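Local coordinates for protein uncharacterized ACR, COG1565 superfamily (Burkholderia thailandensis, PDB 4F3N) that is of unknown function but has a class I methyltransferase fold and probably transfers methyl groups from S-adenosylmethionine, perhaps to protein arginine, at residues A278-R283 with A345-G350; D356-Y360 with R428-L432. All blocks are in the same frame, centred on the assembly; numbering follows the deposited sequence.

Contact 1: A278-R283 with A345-G350; sequences AVAFVR and AIHEAG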
loop_
_atom_site.group_PDB
_atom_site.type_symbol
_atom_site.label_atom_id
_atom_site.label_comp_id
_atom_site.label_asym_id
_atom_site.label_seq_id
_atom_site.Cartn_x
_atom_site.Cartn_y
_atom_site.Cartn_z
ATOM N N ALA A 278 5.016 6.448 -5.351
ATOM C CA ALA A 278 4.088 5.382 -5.766
ATOM C C ALA A 278 3.905 5.293 -7.261
ATOM O O ALA A 278 3.819 4.194 -7.837
ATOM C CB ALA A 278 2.734 5.541 -5.057
ATOM N N VAL A 279 3.768 6.448 -7.903
ATOM C CA VAL A 279 3.697 6.509 -9.348
ATOM C C VAL A 279 4.948 5.868 -10.005
ATOM O O VAL A 279 4.843 5.055 -10.956
ATOM C CB VAL A 279 3.403 7.984 -9.831
ATOM C CG1 VAL A 279 3.737 8.171 -11.300
ATOM C CG2 VAL A 279 1.936 8.317 -9.565
ATOM N N ALA A 280 6.129 6.224 -9.494
ATOM C CA ALA A 280 7.400 5.734 -9.989
ATOM C C ALA A 280 7.408 4.241 -9.859
ATOM O O ALA A 280 7.839 3.533 -10.775
ATOM C CB ALA A 280 8.552 6.325 -9.188
ATOM N N PHE A 281 6.900 3.763 -8.717
ATOM C CA PHE A 281 6.851 2.304 -8.455
ATOM C C PHE A 281 5.951 1.555 -9.409
ATOM O O PHE A 281 6.347 0.536 -9.967
ATOM C CB PHE A 281 6.400 2.074 -7.018
ATOM C CG PHE A 281 6.244 0.620 -6.639
ATOM C CD1 PHE A 281 7.355 -0.180 -6.422
ATOM C CD2 PHE A 281 4.997 0.062 -6.490
ATOM C CE1 PHE A 281 7.213 -1.523 -6.097
ATOM C CE2 PHE A 281 4.857 -1.286 -6.119
ATOM C CZ PHE A 281 5.958 -2.064 -5.931
ATOM N N VAL A 282 4.750 2.068 -9.637
ATOM C CA VAL A 282 3.816 1.435 -10.559
ATOM C C VAL A 282 4.349 1.455 -11.995
ATOM O O VAL A 282 4.257 0.456 -12.708
ATOM C CB VAL A 282 2.417 2.028 -10.435
ATOM C CG1 VAL A 282 1.439 1.522 -11.546
ATOM C CG2 VAL A 282 1.886 1.697 -9.045
ATOM N N ARG A 283 4.994 2.558 -12.399
ATOM C CA ARG A 283 5.626 2.563 -13.708
ATOM C C ARG A 283 6.642 1.448 -13.805
ATOM O O ARG A 283 6.696 0.786 -14.831
ATOM C CB ARG A 283 6.294 3.901 -13.993
ATOM C CG ARG A 283 5.299 5.023 -14.206
ATOM C CD ARG A 283 6.047 6.313 -14.487
ATOM N NE ARG A 283 5.151 7.408 -14.830
ATOM C CZ ARG A 283 5.486 8.698 -14.823
ATOM N NH1 ARG A 283 6.717 9.092 -14.493
ATOM N NH2 ARG A 283 4.591 9.608 -15.191
ATOM N N ALA A 345 -3.838 8.755 -10.790
ATOM C CA ALA A 345 -2.411 8.822 -11.043
ATOM C C ALA A 345 -1.808 7.420 -11.138
ATOM O O ALA A 345 -0.931 7.207 -11.970
ATOM C CB ALA A 345 -1.723 9.599 -9.946
ATOM N N ILE A 346 -2.255 6.499 -10.272
ATOM C CA ILE A 346 -1.812 5.089 -10.390
ATOM C C ILE A 346 -2.236 4.500 -11.734
ATOM O O ILE A 346 -1.434 3.880 -12.433
ATOM C CB ILE A 346 -2.332 4.238 -9.203
ATOM C CG1 ILE A 346 -1.777 4.760 -7.894
ATOM C CG2 ILE A 346 -1.991 2.735 -9.368
ATOM C CD1 ILE A 346 -0.260 4.956 -7.860
ATOM N N HIS A 347 -3.498 4.710 -12.131
ATOM C CA HIS A 347 -3.966 4.300 -13.463
ATOM C C HIS A 347 -3.081 4.820 -14.579
ATOM O O HIS A 347 -2.617 4.049 -15.447
ATOM C CB HIS A 347 -5.387 4.816 -13.644
ATOM C CG HIS A 347 -5.903 4.702 -15.059
ATOM N ND1 HIS A 347 -6.520 5.724 -15.674
ATOM C CD2 HIS A 347 -5.859 3.666 -15.962
ATOM C CE1 HIS A 347 -6.895 5.358 -16.912
ATOM N NE2 HIS A 347 -6.520 4.088 -17.106
ATOM N N GLU A 348 -2.818 6.129 -14.561
ATOM C CA GLU A 348 -1.972 6.732 -15.608
ATOM C C GLU A 348 -0.562 6.170 -15.598
ATOM O O GLU A 348 0.036 5.961 -16.657
ATOM C CB GLU A 348 -2.008 8.273 -15.486
ATOM C CG GLU A 348 -3.437 8.762 -15.753
ATOM C CD GLU A 348 -3.780 10.108 -15.135
ATOM O OE1 GLU A 348 -2.862 10.880 -14.771
ATOM O OE2 GLU A 348 -4.994 10.412 -14.983
ATOM N N ALA A 349 -0.053 5.899 -14.416
ATOM C CA ALA A 349 1.295 5.327 -14.239
ATOM C C ALA A 349 1.407 3.986 -14.971
ATOM O O ALA A 349 2.331 3.777 -15.770
ATOM C CB ALA A 349 1.650 5.180 -12.765
ATOM N N GLY A 350 0.443 3.111 -14.733
ATOM C CA GLY A 350 0.492 1.793 -15.306
ATOM C C GLY A 350 0.234 1.747 -16.803
ATOM O O GLY A 350 0.974 1.071 -17.540
#

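Contact 2: D356-Y360 with R428-L432; sequences DLLGY and RSHTL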
loop_
_atom_site.group_PDB
_atom_site.type_symbol
_atom_site.label_atom_id
_atom_site.label_comp_id
_atom_site.label_asym_id
_atom_site.label_seq_id
_atom_site.Cartn_x
_atom_site.Cartn_y
_atom_site.Cartn_z
ATOM N N ASP A 356 -2.158 -2.682 -20.018
ATOM C CA ASP A 356 -3.585 -2.503 -20.041
ATOM C C ASP A 356 -4.124 -2.327 -18.639
ATOM O O ASP A 356 -3.599 -2.924 -17.690
ATOM C CB ASP A 356 -4.210 -3.754 -20.663
ATOM C CG ASP A 356 -3.680 -4.023 -22.093
ATOM O OD1 ASP A 356 -3.565 -3.030 -22.847
ATOM O OD2 ASP A 356 -3.326 -5.185 -22.421
ATOM N N LEU A 357 -5.209 -1.565 -18.512
ATOM C CA LEU A 357 -5.966 -1.538 -17.265
ATOM C C LEU A 357 -6.907 -2.714 -17.305
ATOM O O LEU A 357 -7.770 -2.793 -18.151
ATOM C CB LEU A 357 -6.754 -0.262 -17.108
ATOM C CG LEU A 357 -7.644 -0.127 -15.868
ATOM C CD1 LEU A 357 -6.765 0.012 -14.646
ATOM C CD2 LEU A 357 -8.554 1.096 -16.022
ATOM N N LEU A 358 -6.708 -3.643 -16.389
ATOM C CA LEU A 358 -7.510 -4.855 -16.266
ATOM C C LEU A 358 -8.776 -4.611 -15.456
ATOM O O LEU A 358 -9.802 -5.187 -15.755
ATOM C CB LEU A 358 -6.652 -5.968 -15.629
ATOM C CG LEU A 358 -7.268 -7.336 -15.563
ATOM C CD1 LEU A 358 -7.640 -7.854 -16.956
ATOM C CD2 LEU A 358 -6.317 -8.270 -14.776
ATOM N N GLY A 359 -8.733 -3.722 -14.460
ATOM C CA GLY A 359 -9.928 -3.296 -13.757
ATOM C C GLY A 359 -9.624 -2.334 -12.636
ATOM O O GLY A 359 -8.466 -2.184 -12.260
ATOM N N TYR A 360 -10.680 -1.733 -12.092
ATOM C CA TYR A 360 -10.653 -0.819 -10.931
ATOM C C TYR A 360 -12.039 -0.857 -10.280
ATOM O O TYR A 360 -13.027 -0.544 -10.933
ATOM C CB TYR A 360 -10.265 0.624 -11.317
ATOM C CG TYR A 360 -10.530 1.560 -10.220
ATOM C CD1 TYR A 360 -9.722 1.568 -9.102
ATOM C CD2 TYR A 360 -11.647 2.354 -10.219
ATOM C CE1 TYR A 360 -10.009 2.376 -8.028
ATOM C CE2 TYR A 360 -11.934 3.166 -9.155
ATOM C CZ TYR A 360 -11.109 3.174 -8.060
ATOM O OH TYR A 360 -11.377 3.941 -6.962
ATOM N N ARG A 428 -15.330 0.301 -12.121
ATOM C CA ARG A 428 -15.374 1.740 -11.967
ATOM C C ARG A 428 -14.312 2.494 -12.785
ATOM O O ARG A 428 -14.066 3.647 -12.501
ATOM C CB ARG A 428 -15.197 2.120 -10.517
ATOM C CG ARG A 428 -16.202 1.502 -9.586
ATOM C CD ARG A 428 -15.958 1.980 -8.193
ATOM N NE ARG A 428 -16.945 1.453 -7.255
ATOM C CZ ARG A 428 -17.023 1.825 -5.975
ATOM N NH1 ARG A 428 -16.127 2.614 -5.446
ATOM N NH2 ARG A 428 -17.972 1.344 -5.193
ATOM N N SER A 429 -13.690 1.819 -13.750
ATOM C CA SER A 429 -12.545 2.352 -14.497
ATOM C C SER A 429 -12.891 3.672 -15.160
ATOM O O SER A 429 -12.042 4.552 -15.288
ATOM C CB SER A 429 -12.037 1.360 -15.542
ATOM O OG SER A 429 -11.479 0.182 -14.992
ATOM N N HIS A 430 -14.159 3.826 -15.537
ATOM C CA HIS A 430 -14.617 5.016 -16.229
ATOM C C HIS A 430 -14.625 6.257 -15.363
ATOM O O HIS A 430 -14.639 7.380 -15.897
ATOM C CB HIS A 430 -15.977 4.742 -16.891
ATOM C CG HIS A 430 -17.020 4.224 -15.931
ATOM N ND1 HIS A 430 -16.946 2.980 -15.361
ATOM C CD2 HIS A 430 -18.175 4.836 -15.407
ATOM C CE1 HIS A 430 -18.012 2.813 -14.538
ATOM N NE2 HIS A 430 -18.758 3.948 -14.568
ATOM N N THR A 431 -14.563 6.088 -14.028
ATOM C CA THR A 431 -14.473 7.182 -13.081
ATOM C C THR A 431 -13.044 7.670 -12.760
ATOM O O THR A 431 -12.853 8.624 -12.011
ATOM C CB THR A 431 -15.196 6.807 -11.770
ATOM O OG1 THR A 431 -14.417 5.850 -11.027
ATOM C CG2 THR A 431 -16.586 6.186 -12.104
ATOM N N LEU A 432 -12.038 6.999 -13.309
ATOM C CA LEU A 432 -10.627 7.335 -13.012
ATOM C C LEU A 432 -10.229 8.620 -13.750
ATOM O O LEU A 432 -9.355 9.376 -13.312
ATOM C CB LEU A 432 -9.724 6.160 -13.402
ATOM C CG LEU A 432 -9.797 4.924 -12.481
ATOM C CD1 LEU A 432 -9.178 3.674 -13.092
ATOM C CD2 LEU A 432 -9.142 5.209 -11.118
ATOM O OXT LEU A 432 -10.842 8.900 -14.780
HETATM O O HOH W 1 -14.025 4.615 -6.590
#

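Contact 1: A278-R283 with A345-G350
The one flat group at this interface, the guanidinium of Arg-283, passes Ala-349 CA obliquely, neither face-on nor edge-on, while CG1 of Val-279 from its own helix covers one face, 3.8 Å above the plane and off-centre. It is the aliphatic part of the arginine that reaches across: Arg-283 CG lies 3.6 Å from the carbonyl O of Ala-349 and also meets the CB of that alanine. Ala-349 CB points at helix 278-283 and fits between Val-279 and Val-282, touching CG1 of each valine; Ala-349 CB lies 3.7 Å from Val-279 O. Both valines place CG1 anti to the backbone N (chi1 163° and 172°), which leaves CG2 beside the backbone N, facing Ala-345 from Val-279 and Ile-346 from Val-282. There Val-279 CG2 meets Ala-345 CB at 3.9 Å, while Val-282 CG2 reaches CG2 and CD1 of Ile-346, the two side chains crossing at about a right angle. Ile-346 CD1 also lies 4.1 Å from Ala-278 CB. Val-282 CG1 rests against the backbone of the partner helix, 3.7 Å from Gly-350 N. Small residues thus bring the axes to 8.2 Å at a crossing angle of -33°. Toward the central sheet, Ile-346 and Val-282 both touch Phe-412 of strand 407-414. No hydrogen bond or salt bridge joins the two segments; backbone bonds such as Val-282 N to Ala-278 O and Gly-350 N to Ile-346 O stay within each helix, and the association rests on apolar burial and close fit, with the arginine on the exposed side.

Contact 2: D356-Y360 with R428-L432
Leu-432, the C-terminal residue, lays its CD2 methyl squarely over one face of the Tyr-360 ring, 3.9 Å from the centroid and only 9° off the ring normal, a CH-pi contact. Leu-432 CD1, the other methyl, touches both Tyr-360 CB, at 3.7 Å, and Leu-357 CD2. The ring stands out toward segment 428-432 because CG is anti to the backbone N (chi1 168°); Tyr-360 CD2 lies 3.6 Å from Arg-428 CB, with the carbonyl of Arg-428 at the ring edge, near its plane. Ring and guanidinium are not stacked: their planes are 68° apart, and one water joins Tyr-360 OH to Arg-428 NH1. The arginine's NH2 is held by a salt bridge to Glu-405. On the backbone, Arg-428 N donates to Tyr-360 O at 2.7 Å, nearly in line with the carbonyl. Ser-429 OG packs on Leu-357 CD2 at 3.2 Å, a tight approach, but its hydrogen bond goes to Asp-427, whose other carboxylate oxygen takes Tyr-360 N; this aspartate therefore ties strand and tail together. Arg-428 O accepts both OG1 and N of Thr-431, closing the short 3-10 turn that presents Leu-432 to the ring. Within the strand, Leu-358 and Gly-359 lie opposite the single residue Ala-411 and both make backbone bonds to it, a classic beta bulge. Here the C-terminal tail covers the outer edge of strand 356-362, the terminal strand of the seven-stranded mixed sheet with order 3-2-1-4-5-7-6 that defines the class I methyltransferase fold.

The centres of contacts 1 and 2 lie about 13 Å apart, on the same side of the chain's centre, and they follow in series along the sequence. Helix 343-352 supplies the second half of contact 1 and leads directly into strand 356-362, which opens contact 2. His-347, on that helix, bridges the two: His-347 CD2 lies 3.7 Å from Leu-357 CD2, and its ring also packs on Leu-432. Strand 407-414 is common to both: it takes Ile-346 and Val-282 of contact 1 on its face and pairs with strand 356-362. His-347 thus connects the helix pair to the C-terminal tail on one flank of the methyltransferase sheet, away from the S-adenosyl-L-homocysteine-binding residues Thr-113 and Asn-214.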